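Long-range contacts in uncharacterized protein Atu1656/AGR_C_3050 (Agrobacterium tumefaciens, PDB 2OJH), which is of unknown function but, as a TolB-family six-bladed beta-propeller, may serve as a scaffold for binding other molecules: residues A[19-24]-A[41-46]; A[80-85]-A[101-106]; A[195-200]-A[218-223]; A[210-215]-A[252-257]; A[271-276]-A[289-294]. All blocks are in the same frame, centred on the assembly; numbering follows the deposited sequence.

Contact 1 of 5, residues A[19-24]-A[41-46]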
# COMPACT_ATOMS: atom_id res chain seq x y z
N SER A 19 -10.41 -21.20 13.65
CA SER A 19 -8.97 -20.99 13.91
C SER A 19 -8.53 -19.63 13.35
O SER A 19 -9.21 -19.05 12.51
CB SER A 19 -8.12 -22.14 13.38
OG SER A 19 -8.22 -22.20 11.97
N MSE A 20 -7.40 -19.11 13.83
CA MSE A 20 -6.98 -17.79 13.37
C MSE A 20 -6.61 -17.80 11.90
O MSE A 20 -6.02 -18.76 11.40
CB MSE A 20 -5.84 -17.23 14.23
CG MSE A 20 -6.19 -17.09 15.70
SE MSE A 20 -7.78 -16.00 16.06
CE MSE A 20 -9.16 -17.37 16.24
N ARG A 21 -6.99 -16.74 11.21
CA ARG A 21 -6.65 -16.56 9.80
C ARG A 21 -5.71 -15.40 9.56
O ARG A 21 -4.82 -15.49 8.72
CB ARG A 21 -7.91 -16.36 8.95
CG ARG A 21 -7.65 -16.12 7.47
CD ARG A 21 -7.16 -17.37 6.76
NE ARG A 21 -7.28 -17.20 5.31
CZ ARG A 21 -6.27 -17.24 4.45
NH1 ARG A 21 -5.03 -17.48 4.89
NH2 ARG A 21 -6.51 -17.06 3.15
N SER A 22 -5.94 -14.28 10.25
CA SER A 22 -5.12 -13.09 10.11
C SER A 22 -4.57 -12.70 11.47
O SER A 22 -5.27 -12.81 12.48
CB SER A 22 -5.93 -11.89 9.57
OG SER A 22 -6.75 -12.25 8.48
N SER A 23 -3.32 -12.24 11.46
CA SER A 23 -2.62 -11.68 12.62
C SER A 23 -2.11 -10.31 12.21
O SER A 23 -1.19 -10.18 11.39
CB SER A 23 -1.45 -12.58 13.03
OG SER A 23 -0.85 -12.12 14.24
N ILE A 24 -2.75 -9.27 12.74
CA ILE A 24 -2.36 -7.90 12.49
C ILE A 24 -1.19 -7.60 13.46
O ILE A 24 -1.32 -7.72 14.69
CB ILE A 24 -3.55 -6.89 12.67
CG1 ILE A 24 -4.70 -7.17 11.66
CG2 ILE A 24 -3.08 -5.47 12.40
CD1 ILE A 24 -5.48 -8.40 11.87
N PRO A 41 -10.20 -15.00 12.96
CA PRO A 41 -10.50 -16.00 11.93
C PRO A 41 -10.99 -15.38 10.60
O PRO A 41 -11.13 -16.09 9.62
CB PRO A 41 -11.60 -16.86 12.58
CG PRO A 41 -12.31 -15.89 13.47
CD PRO A 41 -11.23 -15.00 14.02
N GLU A 42 -11.23 -14.08 10.60
CA GLU A 42 -11.60 -13.36 9.39
C GLU A 42 -10.36 -13.02 8.56
O GLU A 42 -9.22 -13.17 9.02
CB GLU A 42 -12.38 -12.09 9.73
CG GLU A 42 -13.56 -12.33 10.68
CD GLU A 42 -14.70 -13.11 10.04
OE1 GLU A 42 -14.86 -13.05 8.80
OE2 GLU A 42 -15.44 -13.79 10.77
N LEU A 43 -10.59 -12.57 7.33
CA LEU A 43 -9.50 -12.15 6.44
C LEU A 43 -9.41 -10.62 6.46
O LEU A 43 -10.31 -9.93 5.95
CB LEU A 43 -9.76 -12.67 5.02
CG LEU A 43 -8.61 -12.63 4.02
CD1 LEU A 43 -7.55 -13.64 4.41
CD2 LEU A 43 -9.16 -12.95 2.64
N PHE A 44 -8.37 -10.10 7.11
CA PHE A 44 -8.17 -8.67 7.22
C PHE A 44 -6.90 -8.36 6.47
O PHE A 44 -5.97 -9.18 6.46
CB PHE A 44 -8.03 -8.23 8.68
CG PHE A 44 -9.33 -7.85 9.31
CD1 PHE A 44 -10.31 -8.81 9.56
CD2 PHE A 44 -9.59 -6.52 9.61
CE1 PHE A 44 -11.52 -8.46 10.13
CE2 PHE A 44 -10.81 -6.16 10.18
CZ PHE A 44 -11.77 -7.13 10.44
N GLU A 45 -6.85 -7.19 5.84
CA GLU A 45 -5.80 -6.91 4.86
C GLU A 45 -5.23 -5.51 4.92
O GLU A 45 -5.93 -4.57 5.26
CB GLU A 45 -6.34 -7.19 3.43
CG GLU A 45 -6.78 -8.66 3.26
CD GLU A 45 -7.17 -9.03 1.86
OE1 GLU A 45 -6.25 -9.33 1.07
OE2 GLU A 45 -8.40 -9.10 1.57
N ALA A 46 -3.95 -5.39 4.57
CA ALA A 46 -3.41 -4.08 4.09
C ALA A 46 -3.54 -2.88 5.03
O ALA A 46 -4.24 -1.88 4.74
CB ALA A 46 -3.98 -3.76 2.66
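Ser22 grips the backbone of Glu42 and Phe44 in a polar side-chain-to-backbone contact, where the start of strand 22-28 meets the link from strand 33-40 to strand 45-49. OG, anti to the carbonyl carbon (chi1 -45°), lies between the two backbone groups and both donates and accepts. Ser22 OG donates to Glu42 O at 2.7 Å, in the carbonyl plane and on a lone pair, and it accepts a nearly straight bond from Phe44 N at 3.0 Å. The link carries the chain from the closing blade of the beta-propeller to the innermost strand of the next, and Arg21 and Ser22 form a classic beta bulge opposite Thr40. Arg21 and Leu43 run side by side, pointing the same way: Leu43 CD1 covers one face of the guanidinium, 3.7 Å from Arg21 NE. Asp246 and the carbonyl of Phe292 hold the charged tip. Farther out, Pro41 CB lies 3.2 Å from Ser19 O, and the selenomethionine Met20 reaches Pro41 CD with its CE at 3.9 Å.

Contact 2 of 5, residues A[80-85]-A[101-106]; sequences TGFATI and ISDKVE
Lys104 N donates to Ile85 O at 3.1 Å, from above the carbonyl plane, tying the loop 80-85 to the end of strand 98-103. Ile85 N also bonds Asp103 OD1, but that oxygen sits too close to a neighbour in the model, so the bond is less sure. The other carboxylate oxygen turns back on its own chain, where Asp103 OD2 accepts from Val105 N at 2.9 Å. Within the loop, Thr80 OG1 donates to Ala83 O at 2.8 Å.

Among the apolar contacts, Ile101, extended at chi2 (179°), sets CD1 against Ala83 CB at 3.5 Å. The side chains of Ile85 and Val105 cross at about a right angle, Ile85 CG1 3.8 Å from Val105 CG2. Ile85 CG2 and Lys104 CG are tight at 3.5 Å. Phe82 CE1 lies 3.8 Å from Glu106 CG, ring and carboxylate planes 32° apart; Tyr113 OH bonds Glu106 OE1, and the Tyr113 ring meets the Phe82 ring edge-to-face.

The loop, on the inter-blade crossing of a beta-propeller, combines a type II' beta turn (Thr80 to Ala83) with an inverse gamma turn centred on Ala83, and packs on an Asx turn at the end of strand 98-103.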
# COMPACT_ATOMS: atom_id res chain seq x y z
N THR A 80 -18.29 4.11 4.79
CA THR A 80 -17.79 4.42 3.45
C THR A 80 -18.98 4.66 2.50
O THR A 80 -18.83 4.66 1.28
CB THR A 80 -16.88 3.29 2.89
OG1 THR A 80 -17.53 2.03 3.07
CG2 THR A 80 -15.52 3.25 3.60
N GLY A 81 -20.16 4.89 3.06
CA GLY A 81 -21.40 4.99 2.27
C GLY A 81 -21.58 3.84 1.30
O GLY A 81 -21.46 2.67 1.69
N PHE A 82 -21.83 4.16 0.02
CA PHE A 82 -22.18 3.15 -0.97
C PHE A 82 -20.99 2.25 -1.25
O PHE A 82 -21.13 1.21 -1.87
CB PHE A 82 -22.68 3.77 -2.29
CG PHE A 82 -21.65 4.61 -3.00
CD1 PHE A 82 -20.60 4.00 -3.67
CD2 PHE A 82 -21.73 5.99 -2.99
CE1 PHE A 82 -19.62 4.74 -4.32
CE2 PHE A 82 -20.77 6.75 -3.65
CZ PHE A 82 -19.71 6.12 -4.31
N ALA A 83 -19.82 2.65 -0.79
CA ALA A 83 -18.57 1.97 -1.20
C ALA A 83 -18.30 0.74 -0.35
O ALA A 83 -17.49 0.77 0.57
CB ALA A 83 -17.39 2.92 -1.12
N THR A 84 -19.01 -0.35 -0.65
CA THR A 84 -18.96 -1.52 0.22
C THR A 84 -18.22 -2.67 -0.45
O THR A 84 -18.31 -3.83 -0.01
CB THR A 84 -20.34 -1.99 0.56
OG1 THR A 84 -21.06 -2.21 -0.67
CG2 THR A 84 -21.09 -0.94 1.40
N ILE A 85 -17.54 -2.37 -1.55
CA ILE A 85 -16.68 -3.35 -2.17
C ILE A 85 -15.31 -2.68 -2.37
O ILE A 85 -14.84 -2.53 -3.52
CB ILE A 85 -17.22 -3.93 -3.51
CG1 ILE A 85 -18.67 -4.41 -3.39
CG2 ILE A 85 -16.37 -5.13 -3.94
CD1 ILE A 85 -19.37 -4.70 -4.77
N ILE A 101 -9.97 5.47 -0.94
CA ILE A 101 -10.34 4.05 -1.09
C ILE A 101 -10.44 3.71 -2.56
O ILE A 101 -10.55 4.62 -3.40
CB ILE A 101 -11.70 3.73 -0.41
CG1 ILE A 101 -12.80 4.60 -1.01
CG2 ILE A 101 -11.62 3.99 1.13
CD1 ILE A 101 -14.24 4.36 -0.40
N SER A 102 -10.40 2.43 -2.89
CA SER A 102 -10.54 1.98 -4.24
C SER A 102 -11.71 0.98 -4.21
O SER A 102 -11.61 -0.08 -3.58
CB SER A 102 -9.25 1.29 -4.69
OG SER A 102 -8.15 2.17 -4.58
N ASP A 103 -12.82 1.33 -4.85
CA ASP A 103 -14.06 0.57 -4.71
C ASP A 103 -14.70 0.23 -6.07
O ASP A 103 -14.52 0.95 -7.06
CB ASP A 103 -15.03 1.39 -3.86
CG ASP A 103 -16.38 0.74 -3.76
OD1 ASP A 103 -16.53 -0.16 -2.90
OD2 ASP A 103 -17.29 1.12 -4.54
N LYS A 104 -15.47 -0.86 -6.11
CA LYS A 104 -16.07 -1.28 -7.38
C LYS A 104 -17.59 -1.35 -7.43
O LYS A 104 -18.14 -1.94 -8.36
CB LYS A 104 -15.43 -2.57 -7.90
CG LYS A 104 -15.67 -3.79 -7.08
CD LYS A 104 -14.73 -4.95 -7.52
CE LYS A 104 -15.42 -5.88 -8.52
NZ LYS A 104 -14.65 -7.17 -8.69
N VAL A 105 -18.28 -0.73 -6.48
CA VAL A 105 -19.76 -0.70 -6.52
C VAL A 105 -20.28 -0.01 -7.78
O VAL A 105 -21.14 -0.54 -8.48
CB VAL A 105 -20.37 -0.06 -5.23
CG1 VAL A 105 -21.83 0.34 -5.43
CG2 VAL A 105 -20.24 -1.01 -4.07
N GLU A 106 -19.76 1.18 -8.06
CA GLU A 106 -20.33 2.04 -9.11
C GLU A 106 -20.15 1.56 -10.53
O GLU A 106 -21.07 1.69 -11.34
CB GLU A 106 -19.83 3.47 -8.97
CG GLU A 106 -20.59 4.25 -7.92
CD GLU A 106 -20.39 5.75 -8.04
OE1 GLU A 106 -19.24 6.22 -8.08
OE2 GLU A 106 -21.41 6.47 -8.05

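Contact 3 of 5, residues A[195-200]-A[218-223]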
# COMPACT_ATOMS: atom_id res chain seq x y z
N GLY A 195 11.73 -8.63 -16.54
CA GLY A 195 11.48 -10.08 -16.52
C GLY A 195 10.76 -10.54 -15.28
O GLY A 195 9.90 -11.42 -15.35
N GLN A 196 11.09 -9.93 -14.15
CA GLN A 196 10.34 -10.17 -12.92
C GLN A 196 10.04 -8.83 -12.28
O GLN A 196 10.57 -7.80 -12.70
CB GLN A 196 11.11 -11.12 -11.98
CG GLN A 196 12.45 -10.60 -11.51
CD GLN A 196 13.44 -11.71 -11.16
OE1 GLN A 196 13.70 -12.62 -11.95
NE2 GLN A 196 14.03 -11.62 -9.97
N MSE A 197 9.14 -8.82 -11.31
CA MSE A 197 8.88 -7.58 -10.62
C MSE A 197 10.15 -7.16 -9.83
O MSE A 197 10.74 -7.98 -9.11
CB MSE A 197 7.68 -7.69 -9.69
CG MSE A 197 6.31 -7.64 -10.38
SE MSE A 197 6.10 -6.05 -11.49
CE MSE A 197 4.25 -5.50 -11.26
N GLN A 198 10.58 -5.91 -10.04
CA GLN A 198 11.70 -5.27 -9.33
C GLN A 198 11.26 -3.89 -8.91
O GLN A 198 10.33 -3.32 -9.54
CB GLN A 198 12.89 -5.12 -10.23
CG GLN A 198 13.35 -6.45 -10.84
CD GLN A 198 14.14 -7.30 -9.86
OE1 GLN A 198 15.35 -7.34 -9.92
NE2 GLN A 198 13.44 -8.00 -8.96
N ILE A 199 11.91 -3.35 -7.88
CA ILE A 199 11.60 -1.99 -7.43
C ILE A 199 12.32 -0.97 -8.31
O ILE A 199 13.52 -1.11 -8.61
CB ILE A 199 11.91 -1.73 -5.91
CG1 ILE A 199 11.34 -2.85 -5.03
CG2 ILE A 199 11.40 -0.36 -5.52
CD1 ILE A 199 9.88 -3.14 -5.24
N TRP A 200 11.53 0.02 -8.73
CA TRP A 200 12.02 1.15 -9.51
C TRP A 200 11.54 2.42 -8.81
O TRP A 200 10.69 2.38 -7.91
CB TRP A 200 11.46 1.10 -10.94
CG TRP A 200 12.10 0.02 -11.83
CD1 TRP A 200 11.91 -1.33 -11.76
CD2 TRP A 200 12.99 0.24 -12.91
NE1 TRP A 200 12.65 -1.99 -12.73
CE2 TRP A 200 13.33 -1.04 -13.45
CE3 TRP A 200 13.56 1.39 -13.48
CZ2 TRP A 200 14.20 -1.18 -14.52
CZ3 TRP A 200 14.43 1.24 -14.54
CH2 TRP A 200 14.74 -0.04 -15.06
N GLY A 218 10.61 -11.59 -7.06
CA GLY A 218 9.62 -10.59 -7.47
C GLY A 218 9.30 -9.70 -6.28
O GLY A 218 8.81 -10.17 -5.25
N ASP A 219 9.55 -8.40 -6.43
CA ASP A 219 9.63 -7.49 -5.31
C ASP A 219 8.40 -6.65 -5.47
O ASP A 219 8.13 -6.17 -6.58
CB ASP A 219 10.93 -6.64 -5.42
CG ASP A 219 12.20 -7.46 -5.19
OD1 ASP A 219 12.14 -8.46 -4.46
OD2 ASP A 219 13.28 -7.09 -5.71
N TRP A 220 7.64 -6.47 -4.39
CA TRP A 220 6.30 -5.93 -4.49
C TRP A 220 6.05 -4.98 -3.33
O TRP A 220 6.70 -5.05 -2.28
CB TRP A 220 5.29 -7.09 -4.42
CG TRP A 220 5.04 -7.81 -5.76
CD1 TRP A 220 5.73 -8.87 -6.30
CD2 TRP A 220 4.00 -7.49 -6.68
NE1 TRP A 220 5.16 -9.23 -7.52
CE2 TRP A 220 4.10 -8.37 -7.77
CE3 TRP A 220 2.99 -6.51 -6.69
CZ2 TRP A 220 3.23 -8.30 -8.86
CZ3 TRP A 220 2.13 -6.44 -7.77
CH2 TRP A 220 2.25 -7.34 -8.83
N PHE A 221 5.08 -4.09 -3.48
CA PHE A 221 4.65 -3.26 -2.37
C PHE A 221 5.75 -2.39 -1.70
O PHE A 221 5.86 -2.41 -0.46
CB PHE A 221 3.96 -4.12 -1.27
CG PHE A 221 3.15 -5.27 -1.80
CD1 PHE A 221 2.03 -5.04 -2.64
CD2 PHE A 221 3.49 -6.58 -1.45
CE1 PHE A 221 1.30 -6.13 -3.17
CE2 PHE A 221 2.75 -7.68 -1.96
CZ PHE A 221 1.65 -7.45 -2.82
N PRO A 222 6.52 -1.60 -2.48
CA PRO A 222 7.47 -0.69 -1.80
C PRO A 222 6.80 0.44 -1.00
O PRO A 222 5.89 1.14 -1.52
CB PRO A 222 8.34 -0.16 -2.97
CG PRO A 222 7.41 -0.23 -4.18
CD PRO A 222 6.63 -1.52 -3.96
N HIS A 223 7.20 0.56 0.28
CA HIS A 223 6.81 1.69 1.09
C HIS A 223 8.04 2.37 1.70
O HIS A 223 8.67 1.82 2.60
CB HIS A 223 5.79 1.26 2.15
CG HIS A 223 4.61 0.52 1.58
ND1 HIS A 223 3.72 1.12 0.72
CD2 HIS A 223 4.21 -0.77 1.70
CE1 HIS A 223 2.79 0.25 0.38
NE2 HIS A 223 3.06 -0.90 0.96
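Met197 lies obliquely across the indole of Trp220, a Met-aromatic contact between neighbouring blades of the beta-propeller: strand 198-203 belongs to one, and 217-224 is the innermost strand of the next. The selenomethionine chain bends at chi2 (-54°) and follows the ring system. Its CG meets Trp220 CE2 at 3.5 Å, SE stands 5.0 Å from the centroid of the six-membered ring and 27° off its normal, and CE ends 3.6 Å from Trp220 CH2. A bound acetic acid molecule, probably from the crystallisation liquor, lies about 4 Å from the Met197 side chain.

Ile199 carries the other apolar contact. It crosses Asp219 at about a right angle, Ile199 CD1 3.7 Å from Asp219 CB, and slides past Pro222 in the opposite direction, Ile199 CD1 3.9 Å from Pro222 CD. The Gln198 amide and the Asp219 carboxylate are nearly parallel, 18° apart, without a hydrogen bond between them; Ser215 and Thr213 bind Asp219 OD2 instead.

One backbone bond crosses: Asp219 N to Met197 O, 3.0 Å. Gln198 NE2, from the same segment as Met197, reaches Met197 O from the opposite face of the carbonyl plane at 2.7 Å.

Contact 4 of 5, residues A[210-215]-A[252-257]; sequences ERITDS and QLMDMD
Met254 reaches from strand 247-255 to Ile212 and Thr213, which follow strand 209-211, the outermost strand of the preceding blade; the contact is an apolar seam between two adjacent blades of the beta-propeller, and no hydrogen bond crosses it. The side chain of this selenomethionine leaves its strand toward the other segment, CG held between the backbone N and the carbonyl carbon (chi1 66°), and from there it runs extended to the tip. CB and CG make no close contact with 210-215; elsewhere the side chain touches Val231, Phe233 and Val261. SE is the first atom to meet the other segment, 3.6 Å from Thr213 CG2 and 3.9 Å from Ile212 CG2. CE goes farther, to 3.6 Å from Ile212 CG2, and comes within 4.0 Å of Thr213 CG2. SE and CE thus pack on two methyl groups, Thr213 CG2 and Ile212 CG2, and both side chains cross Met254 at about a right angle. The second branch of Ile212 turns toward the turn that follows the strand, where CD1 approaches the carbonyl of Met256, whose oxygen accepts from Tyr188 OH. Thr213 OG1 bonds Ile199 N in its own blade and Asp219 OD2 in the next. The extended side chain of Arg211 brings NE to Thr213 O at 2.8 Å, in the plane of that carbonyl.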
# COMPACT_ATOMS: atom_id res chain seq x y z
N GLU A 210 14.57 5.03 -12.54
CA GLU A 210 15.77 4.21 -12.28
C GLU A 210 15.49 2.95 -11.45
O GLU A 210 14.54 2.92 -10.67
CB GLU A 210 16.89 5.03 -11.65
CG GLU A 210 16.48 5.73 -10.39
CD GLU A 210 17.51 6.74 -9.90
OE1 GLU A 210 18.10 7.50 -10.71
OE2 GLU A 210 17.74 6.79 -8.68
N ARG A 211 16.31 1.93 -11.64
CA ARG A 211 16.09 0.64 -11.02
C ARG A 211 16.64 0.67 -9.60
O ARG A 211 17.76 1.16 -9.37
CB ARG A 211 16.77 -0.47 -11.82
CG ARG A 211 16.34 -1.86 -11.44
CD ARG A 211 17.04 -2.86 -12.31
NE ARG A 211 16.74 -4.24 -11.94
CZ ARG A 211 17.16 -5.30 -12.63
NH1 ARG A 211 17.87 -5.15 -13.75
NH2 ARG A 211 16.86 -6.52 -12.20
N ILE A 212 15.88 0.12 -8.66
CA ILE A 212 16.29 0.08 -7.25
C ILE A 212 16.61 -1.30 -6.71
O ILE A 212 17.54 -1.43 -5.90
CB ILE A 212 15.25 0.76 -6.35
CG1 ILE A 212 15.09 2.24 -6.75
CG2 ILE A 212 15.59 0.53 -4.86
CD1 ILE A 212 16.29 3.14 -6.48
N THR A 213 15.86 -2.33 -7.10
CA THR A 213 16.29 -3.71 -6.79
C THR A 213 16.76 -4.45 -8.04
O THR A 213 16.28 -4.21 -9.15
CB THR A 213 15.23 -4.55 -6.05
OG1 THR A 213 14.05 -4.69 -6.87
CG2 THR A 213 14.85 -3.91 -4.74
N ASP A 214 17.72 -5.36 -7.84
CA ASP A 214 18.19 -6.25 -8.88
C ASP A 214 18.35 -7.55 -8.12
O ASP A 214 19.40 -7.79 -7.53
CB ASP A 214 19.53 -5.74 -9.39
CG ASP A 214 19.99 -6.45 -10.65
OD1 ASP A 214 19.54 -7.58 -10.92
OD2 ASP A 214 20.82 -5.85 -11.36
N SER A 215 17.28 -8.34 -8.05
CA SER A 215 17.23 -9.51 -7.16
C SER A 215 16.82 -10.75 -7.92
O SER A 215 16.37 -10.65 -9.07
CB SER A 215 16.25 -9.29 -6.00
OG SER A 215 14.96 -8.90 -6.47
N GLN A 252 11.25 -7.58 3.39
CA GLN A 252 12.57 -7.07 3.19
C GLN A 252 12.65 -5.61 3.55
O GLN A 252 11.65 -4.90 3.55
CB GLN A 252 12.95 -7.17 1.71
CG GLN A 252 12.79 -8.52 1.09
CD GLN A 252 13.91 -9.44 1.45
OE1 GLN A 252 13.80 -10.18 2.41
NE2 GLN A 252 15.01 -9.36 0.72
N LEU A 253 13.88 -5.17 3.82
CA LEU A 253 14.16 -3.77 4.08
C LEU A 253 15.45 -3.41 3.36
O LEU A 253 16.37 -4.25 3.25
CB LEU A 253 14.31 -3.52 5.59
CG LEU A 253 14.24 -2.08 6.13
CD1 LEU A 253 12.84 -1.59 6.11
CD2 LEU A 253 14.79 -1.96 7.58
N MSE A 254 15.50 -2.17 2.86
CA MSE A 254 16.71 -1.63 2.24
C MSE A 254 16.80 -0.11 2.39
O MSE A 254 15.81 0.55 2.74
CB MSE A 254 16.70 -1.96 0.75
CG MSE A 254 15.57 -1.25 0.03
SE MSE A 254 15.40 -1.85 -1.82
CE MSE A 254 13.69 -1.01 -2.23
N ASP A 255 17.98 0.44 2.10
CA ASP A 255 18.21 1.89 2.05
C ASP A 255 17.41 2.51 0.88
O ASP A 255 17.04 1.79 -0.06
CB ASP A 255 19.71 2.20 1.88
CG ASP A 255 20.56 1.72 3.07
OD1 ASP A 255 20.02 1.54 4.18
OD2 ASP A 255 21.80 1.53 2.90
N MSE A 256 17.13 3.81 0.94
CA MSE A 256 16.47 4.52 -0.19
C MSE A 256 17.09 4.25 -1.57
O MSE A 256 16.38 4.23 -2.58
CB MSE A 256 16.49 6.03 0.01
CG MSE A 256 15.76 6.53 1.19
SE MSE A 256 13.90 5.99 1.25
CE MSE A 256 13.18 7.03 -0.17
N ASP A 257 18.40 4.07 -1.63
CA ASP A 257 19.09 3.91 -2.91
C ASP A 257 19.21 2.44 -3.27
O ASP A 257 19.87 2.08 -4.26
CB ASP A 257 20.48 4.59 -2.90
CG ASP A 257 21.46 3.93 -1.94
OD1 ASP A 257 21.04 3.11 -1.11
OD2 ASP A 257 22.67 4.23 -2.02

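Contact 5 of 5, residues A[271-276]-A[289-294]; sequences QGTMNS and VRYFPV
Thr273 and Val289 exchange two hydrogen bonds where the loop 271-276 meets strand 285-291, and with Tyr291 they bury most of the surface here. Val289 N donates to Thr273 O at 3.0 Å, in the carbonyl plane and on a lone pair. In return Thr273 OG1, anti to the carbonyl carbon (chi1 -68°), donates to Val289 O at 3.1 Å, nearly along the C=O axis; the same hydroxyl also accepts from Gly270 N. The valine branches differ in task: Val289 CG2 lies 3.6 Å from Gly272 O, while Val289 CG1 sits 3.4 Å above the plane of the Tyr291 ring, toward its rim.

Tyr291 presents its edge to the loop. Gly272 C and Thr273 N lie in the ring plane, the carbon 3.3 Å from Tyr291 OH, and the phenol oxygen bonds Phe44 O. Asn275 braces the loop from within: its OD1 accepts from Gly272 N at 2.9 Å, on a lone pair, and its ND2 donates to Gln271 OE1.

Two bonds thus tie one threonine to one valine of the C-terminal strand in the propeller's closing blade. In this buried setting they satisfy the N-H and C=O of Val289 from a loop, on a strand that also pairs with strand 22-28.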
# COMPACT_ATOMS: atom_id res chain seq x y z
N GLN A 271 -0.31 -11.31 -0.74
CA GLN A 271 -1.44 -10.38 -0.93
C GLN A 271 -2.07 -10.11 0.44
O GLN A 271 -2.35 -11.06 1.19
CB GLN A 271 -2.45 -10.99 -1.90
CG GLN A 271 -3.78 -10.19 -2.02
CD GLN A 271 -3.59 -8.88 -2.76
OE1 GLN A 271 -2.46 -8.47 -3.03
NE2 GLN A 271 -4.69 -8.24 -3.15
N GLY A 272 -2.33 -8.84 0.75
CA GLY A 272 -2.92 -8.44 2.03
C GLY A 272 -1.89 -8.06 3.11
O GLY A 272 -2.19 -7.25 4.02
N THR A 273 -0.70 -8.63 3.02
CA THR A 273 0.34 -8.40 4.02
C THR A 273 0.61 -6.89 4.19
O THR A 273 0.62 -6.37 5.31
CB THR A 273 1.64 -9.21 3.68
OG1 THR A 273 1.34 -10.59 3.83
CG2 THR A 273 2.80 -8.87 4.60
N MSE A 274 0.83 -6.17 3.08
CA MSE A 274 1.12 -4.73 3.16
C MSE A 274 0.82 -4.00 1.85
O MSE A 274 1.68 -3.26 1.35
CB MSE A 274 2.58 -4.46 3.61
CG MSE A 274 3.62 -4.98 2.68
SE MSE A 274 5.45 -4.54 3.27
CE MSE A 274 5.36 -5.45 5.04
N ASN A 275 -0.38 -4.16 1.27
CA ASN A 275 -0.56 -3.54 -0.06
C ASN A 275 -0.39 -2.04 -0.02
O ASN A 275 0.11 -1.44 -0.98
CB ASN A 275 -1.94 -3.85 -0.68
CG ASN A 275 -2.13 -5.30 -0.90
OD1 ASN A 275 -2.42 -6.03 0.05
ND2 ASN A 275 -1.94 -5.75 -2.14
N SER A 276 -0.85 -1.44 1.07
CA SER A 276 -0.98 0.01 1.15
C SER A 276 0.07 0.61 2.12
O SER A 276 0.68 -0.13 2.91
CB SER A 276 -2.38 0.36 1.62
OG SER A 276 -3.31 0.13 0.57
N VAL A 289 0.16 -7.77 7.90
CA VAL A 289 -0.67 -8.91 8.28
C VAL A 289 0.06 -10.17 7.92
O VAL A 289 0.49 -10.33 6.79
CB VAL A 289 -2.06 -8.93 7.58
CG1 VAL A 289 -3.01 -9.97 8.25
CG2 VAL A 289 -2.71 -7.52 7.61
N ARG A 290 0.18 -11.06 8.90
CA ARG A 290 0.70 -12.40 8.72
C ARG A 290 -0.55 -13.28 8.64
O ARG A 290 -1.53 -13.06 9.35
CB ARG A 290 1.58 -12.76 9.94
CG ARG A 290 2.02 -14.21 10.08
CD ARG A 290 2.64 -14.47 11.50
NE ARG A 290 3.69 -13.49 11.77
CZ ARG A 290 4.96 -13.62 11.41
NH1 ARG A 290 5.37 -14.71 10.77
NH2 ARG A 290 5.83 -12.65 11.68
N TYR A 291 -0.51 -14.29 7.78
CA TYR A 291 -1.65 -15.18 7.64
C TYR A 291 -1.32 -16.57 8.12
O TYR A 291 -0.16 -16.90 8.34
CB TYR A 291 -2.18 -15.19 6.20
CG TYR A 291 -2.66 -13.84 5.77
CD1 TYR A 291 -3.93 -13.40 6.13
CD2 TYR A 291 -1.82 -12.97 5.08
CE1 TYR A 291 -4.38 -12.14 5.78
CE2 TYR A 291 -2.24 -11.70 4.72
CZ TYR A 291 -3.52 -11.30 5.07
OH TYR A 291 -3.98 -10.07 4.74
N PHE A 292 -2.36 -17.38 8.31
CA PHE A 292 -2.19 -18.80 8.66
C PHE A 292 -2.93 -19.61 7.60
O PHE A 292 -3.99 -19.19 7.14
CB PHE A 292 -2.78 -19.05 10.05
CG PHE A 292 -2.25 -18.13 11.11
CD1 PHE A 292 -0.97 -18.31 11.64
CD2 PHE A 292 -3.00 -17.05 11.55
CE1 PHE A 292 -0.45 -17.43 12.60
CE2 PHE A 292 -2.50 -16.18 12.52
CZ PHE A 292 -1.22 -16.37 13.04
N PRO A 293 -2.35 -20.74 7.16
CA PRO A 293 -3.02 -21.55 6.16
C PRO A 293 -4.46 -21.97 6.53
O PRO A 293 -4.76 -22.18 7.71
CB PRO A 293 -2.12 -22.80 6.03
CG PRO A 293 -1.15 -22.73 7.14
CD PRO A 293 -1.02 -21.28 7.52
N VAL A 294 -5.34 -22.07 5.52
CA VAL A 294 -6.73 -22.45 5.77
C VAL A 294 -6.88 -23.95 5.95
O VAL A 294 -6.07 -24.72 5.44
CB VAL A 294 -7.70 -21.96 4.67
CG1 VAL A 294 -7.72 -20.46 4.62
CG2 VAL A 294 -7.34 -22.54 3.30

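Contacts 1 and 5 form one cluster, their centres about 7 Å apart, each with one segment on neighbouring strands 22-28 and 285-291 of the closing blade; Ala46 N and Gly272 O lie 2.6 Å apart, probably hydrogen-bonded. Contacts 3 and 4 make a second cluster, centres about 9 Å apart, with their segments alternating along the chain and a probable bond from Ile212 N to Ile199 O at 2.7 Å. The clusters meet where His223 NE2 of contact 3 probably bonds Met274 O of contact 5, at 2.8 Å. Contact 2 stands apart, its nearest atoms about 7 Å from contact 5. No active site is known, and the bound acetic acid lies beside contact 3.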